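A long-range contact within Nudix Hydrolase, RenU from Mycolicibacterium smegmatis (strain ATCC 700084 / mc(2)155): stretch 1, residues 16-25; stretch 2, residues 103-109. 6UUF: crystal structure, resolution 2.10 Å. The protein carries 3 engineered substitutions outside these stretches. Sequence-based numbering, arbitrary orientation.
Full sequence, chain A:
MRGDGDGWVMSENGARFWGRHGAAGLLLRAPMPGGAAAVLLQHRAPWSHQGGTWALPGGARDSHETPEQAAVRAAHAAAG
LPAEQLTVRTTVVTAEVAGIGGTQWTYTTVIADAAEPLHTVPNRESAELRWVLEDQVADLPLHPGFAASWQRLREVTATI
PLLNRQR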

# COMPACT_ATOMS: atom_id res chain seq x y z
N ARG A 16 -15.08 -12.67 -5.79
CA ARG A 16 -14.05 -12.52 -6.82
C ARG A 16 -13.09 -11.45 -6.36
O ARG A 16 -13.53 -10.54 -5.71
CB ARG A 16 -14.64 -12.16 -8.18
CG ARG A 16 -15.28 -10.81 -8.28
CD ARG A 16 -15.81 -10.63 -9.70
NE ARG A 16 -17.03 -11.37 -10.00
CZ ARG A 16 -17.54 -11.51 -11.23
NH1 ARG A 16 -16.90 -11.02 -12.29
NH2 ARG A 16 -18.67 -12.16 -11.41
N PHE A 17 -11.81 -11.59 -6.73
CA PHE A 17 -10.74 -10.66 -6.44
C PHE A 17 -10.07 -10.29 -7.73
O PHE A 17 -9.79 -11.17 -8.55
CB PHE A 17 -9.72 -11.35 -5.59
CG PHE A 17 -10.19 -11.66 -4.21
CD1 PHE A 17 -11.03 -12.76 -3.97
CD2 PHE A 17 -9.84 -10.85 -3.15
CE1 PHE A 17 -11.52 -13.02 -2.69
CE2 PHE A 17 -10.29 -11.14 -1.86
CZ PHE A 17 -11.16 -12.21 -1.63
N TRP A 18 -9.77 -9.02 -7.92
CA TRP A 18 -9.12 -8.58 -9.11
C TRP A 18 -7.61 -8.81 -9.12
O TRP A 18 -6.89 -8.41 -8.19
CB TRP A 18 -9.34 -7.11 -9.33
CG TRP A 18 -8.75 -6.72 -10.62
CD1 TRP A 18 -7.60 -6.03 -10.81
CD2 TRP A 18 -9.24 -7.06 -11.90
NE1 TRP A 18 -7.36 -5.89 -12.15
CE2 TRP A 18 -8.35 -6.52 -12.84
CE3 TRP A 18 -10.36 -7.78 -12.35
CZ2 TRP A 18 -8.56 -6.63 -14.21
CZ3 TRP A 18 -10.55 -7.92 -13.68
CH2 TRP A 18 -9.65 -7.35 -14.61
N GLY A 19 -7.12 -9.42 -10.20
CA GLY A 19 -5.69 -9.50 -10.45
C GLY A 19 -5.15 -10.89 -10.17
O GLY A 19 -4.96 -11.31 -9.01
N ARG A 20 -4.90 -11.60 -11.25
CA ARG A 20 -4.41 -12.96 -11.16
C ARG A 20 -3.17 -13.17 -10.31
O ARG A 20 -3.03 -14.20 -9.66
CB ARG A 20 -4.20 -13.49 -12.56
CG ARG A 20 -5.55 -13.76 -13.20
CD ARG A 20 -5.50 -14.76 -14.32
NE ARG A 20 -6.82 -15.37 -14.51
CZ ARG A 20 -7.22 -16.56 -14.05
NH1 ARG A 20 -8.45 -16.96 -14.34
NH2 ARG A 20 -6.43 -17.38 -13.35
N HIS A 21 -2.29 -12.20 -10.30
CA HIS A 21 -1.04 -12.28 -9.53
C HIS A 21 -1.13 -11.51 -8.21
O HIS A 21 -0.10 -11.16 -7.62
CB HIS A 21 0.10 -11.68 -10.38
CG HIS A 21 0.19 -12.23 -11.77
ND1 HIS A 21 0.37 -13.58 -12.02
CD2 HIS A 21 0.17 -11.63 -12.98
CE1 HIS A 21 0.44 -13.78 -13.32
NE2 HIS A 21 0.34 -12.61 -13.92
N GLY A 22 -2.36 -11.20 -7.78
CA GLY A 22 -2.54 -10.42 -6.59
C GLY A 22 -2.21 -8.96 -6.81
O GLY A 22 -2.04 -8.46 -7.95
N ALA A 23 -2.20 -8.26 -5.69
CA ALA A 23 -1.97 -6.84 -5.68
C ALA A 23 -0.91 -6.53 -4.65
O ALA A 23 -0.58 -7.37 -3.77
CB ALA A 23 -3.25 -6.11 -5.37
N ALA A 24 -0.40 -5.31 -4.75
CA ALA A 24 0.64 -4.81 -3.86
C ALA A 24 0.43 -3.34 -3.57
O ALA A 24 0.00 -2.59 -4.44
CB ALA A 24 2.01 -5.01 -4.48
N GLY A 25 0.75 -2.93 -2.35
CA GLY A 25 0.68 -1.51 -1.98
C GLY A 25 1.93 -1.03 -1.28
O GLY A 25 2.58 -1.82 -0.59
N THR A 103 -5.74 -22.03 -7.06
CA THR A 103 -5.19 -20.69 -7.24
C THR A 103 -5.28 -19.82 -5.98
O THR A 103 -5.95 -20.16 -5.00
CB THR A 103 -5.77 -19.98 -8.49
OG1 THR A 103 -7.20 -20.02 -8.47
CG2 THR A 103 -5.25 -20.65 -9.76
N GLN A 104 -4.53 -18.73 -6.02
CA GLN A 104 -4.33 -17.90 -4.84
C GLN A 104 -4.44 -16.43 -5.18
O GLN A 104 -4.21 -15.99 -6.33
CB GLN A 104 -2.96 -18.17 -4.26
CG GLN A 104 -2.83 -17.71 -2.82
CD GLN A 104 -1.73 -18.44 -2.10
OE1 GLN A 104 -0.60 -18.43 -2.55
NE2 GLN A 104 -2.07 -19.10 -0.99
N TRP A 105 -4.83 -15.66 -4.19
CA TRP A 105 -4.79 -14.24 -4.31
C TRP A 105 -4.12 -13.71 -3.06
O TRP A 105 -4.45 -14.11 -1.95
CB TRP A 105 -6.20 -13.67 -4.41
CG TRP A 105 -6.19 -12.27 -4.82
CD1 TRP A 105 -6.15 -11.80 -6.09
CD2 TRP A 105 -6.17 -11.15 -3.97
NE1 TRP A 105 -6.18 -10.43 -6.09
CE2 TRP A 105 -6.18 -10.00 -4.79
CE3 TRP A 105 -6.19 -10.99 -2.58
CZ2 TRP A 105 -6.19 -8.73 -4.28
CZ3 TRP A 105 -6.19 -9.73 -2.07
CH2 TRP A 105 -6.18 -8.60 -2.93
N THR A 106 -3.21 -12.77 -3.23
CA THR A 106 -2.63 -12.11 -2.08
C THR A 106 -2.54 -10.62 -2.29
O THR A 106 -2.52 -10.11 -3.45
CB THR A 106 -1.19 -12.63 -1.86
OG1 THR A 106 -0.47 -12.42 -3.07
CG2 THR A 106 -1.16 -14.08 -1.51
N TYR A 107 -2.43 -9.94 -1.16
CA TYR A 107 -2.07 -8.56 -1.10
C TYR A 107 -0.76 -8.49 -0.33
O TYR A 107 -0.70 -8.98 0.83
CB TYR A 107 -3.12 -7.72 -0.34
CG TYR A 107 -2.86 -6.24 -0.43
CD1 TYR A 107 -1.93 -5.61 0.40
CD2 TYR A 107 -3.55 -5.44 -1.33
CE1 TYR A 107 -1.67 -4.26 0.30
CE2 TYR A 107 -3.34 -4.07 -1.39
CZ TYR A 107 -2.39 -3.50 -0.59
OH TYR A 107 -2.18 -2.15 -0.70
N THR A 108 0.20 -7.78 -0.92
CA THR A 108 1.51 -7.62 -0.35
C THR A 108 1.78 -6.16 -0.08
O THR A 108 1.77 -5.31 -0.99
CB THR A 108 2.59 -8.16 -1.29
OG1 THR A 108 2.39 -9.55 -1.51
CG2 THR A 108 3.98 -8.00 -0.68
N THR A 109 2.07 -5.87 1.18
CA THR A 109 2.47 -4.53 1.60
C THR A 109 3.98 -4.42 1.49
O THR A 109 4.73 -5.26 2.03
CB THR A 109 2.01 -4.22 3.06
OG1 THR A 109 0.58 -4.23 3.11
CG2 THR A 109 2.49 -2.85 3.49
O HOH W 1 -2.02 -14.80 -7.17
O HOH W 2 0.71 -9.91 -3.64

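The apolar centre of this contact is the indole of W105, which is sandwiched between two parts of stretch 1. Over one face lies F17, whose CB sits 3.6 Å from W105 CD1 and almost directly above the five-membered ring, so that its C-H points into the pi cloud. The F17 ring follows at an oblique angle, its centroid 5.0 Å from that of the six-membered ring of W105. Over the opposite face comes G22, with its CA 3.7 Å from W105 NE1. The W105 side chain starts out sideways, but chi1 near 180° (t) carries its end in against stretch 1. A broad, flat ring suits this place because it can be covered on both faces at once, and W105 has more of its area covered by the other stretch than any other residue here.

Next to the indole, the small side chain of A23 fills the space between two aromatic residues: its CB is 4.1 Å from W105 CZ2 and 4.1 Å from Y107 CD2. Y107 then reaches along the sheet until its OH lies 3.2 Å from G25 CA. The missing side chain makes this possible, since a CB on G25 would run into Y107 OH. G22 is glycine for similar reasons: its phi is positive, and a CB there would clash with T106 O.

W105 NE1 donates a hydrogen bond to W18 O (3.0 Å), so the indole N-H is satisfied by a backbone carbonyl. G19 O approaches the same edge, 3.2 Å from W105 CD1, and also accepts a hydrogen bond from G22 N (2.9 Å), closing the type I turn from G19 to G22. The backbone angles of G19 would jam a CB against the preceding carbonyl, so glycine fits there too.

Beyond the turn, the strands run parallel, and their backbones join in the alternating pattern of such a sheet. A23 N donates to T106 O (2.9 Å), T108 N to A23 O (3.0 Å), and G25 N to T108 O (2.9 Å). A24 and T108 turn their side chains to the face away from A23 and Y107; the small methyl of A24 lies beside its paired threonine, and both residues are buried.

Water completes the polar margin. One molecule donates to both R20 O (2.8 Å) and Q104 O (2.6 Å), bridging two carbonyls that could not bond to each other. Another donates to A23 O (2.9 Å) and hydrogen-bonds to T106 OG1 (2.8 Å) and T108 OG1 (2.7 Å), whose hydroxyls suit this shared site.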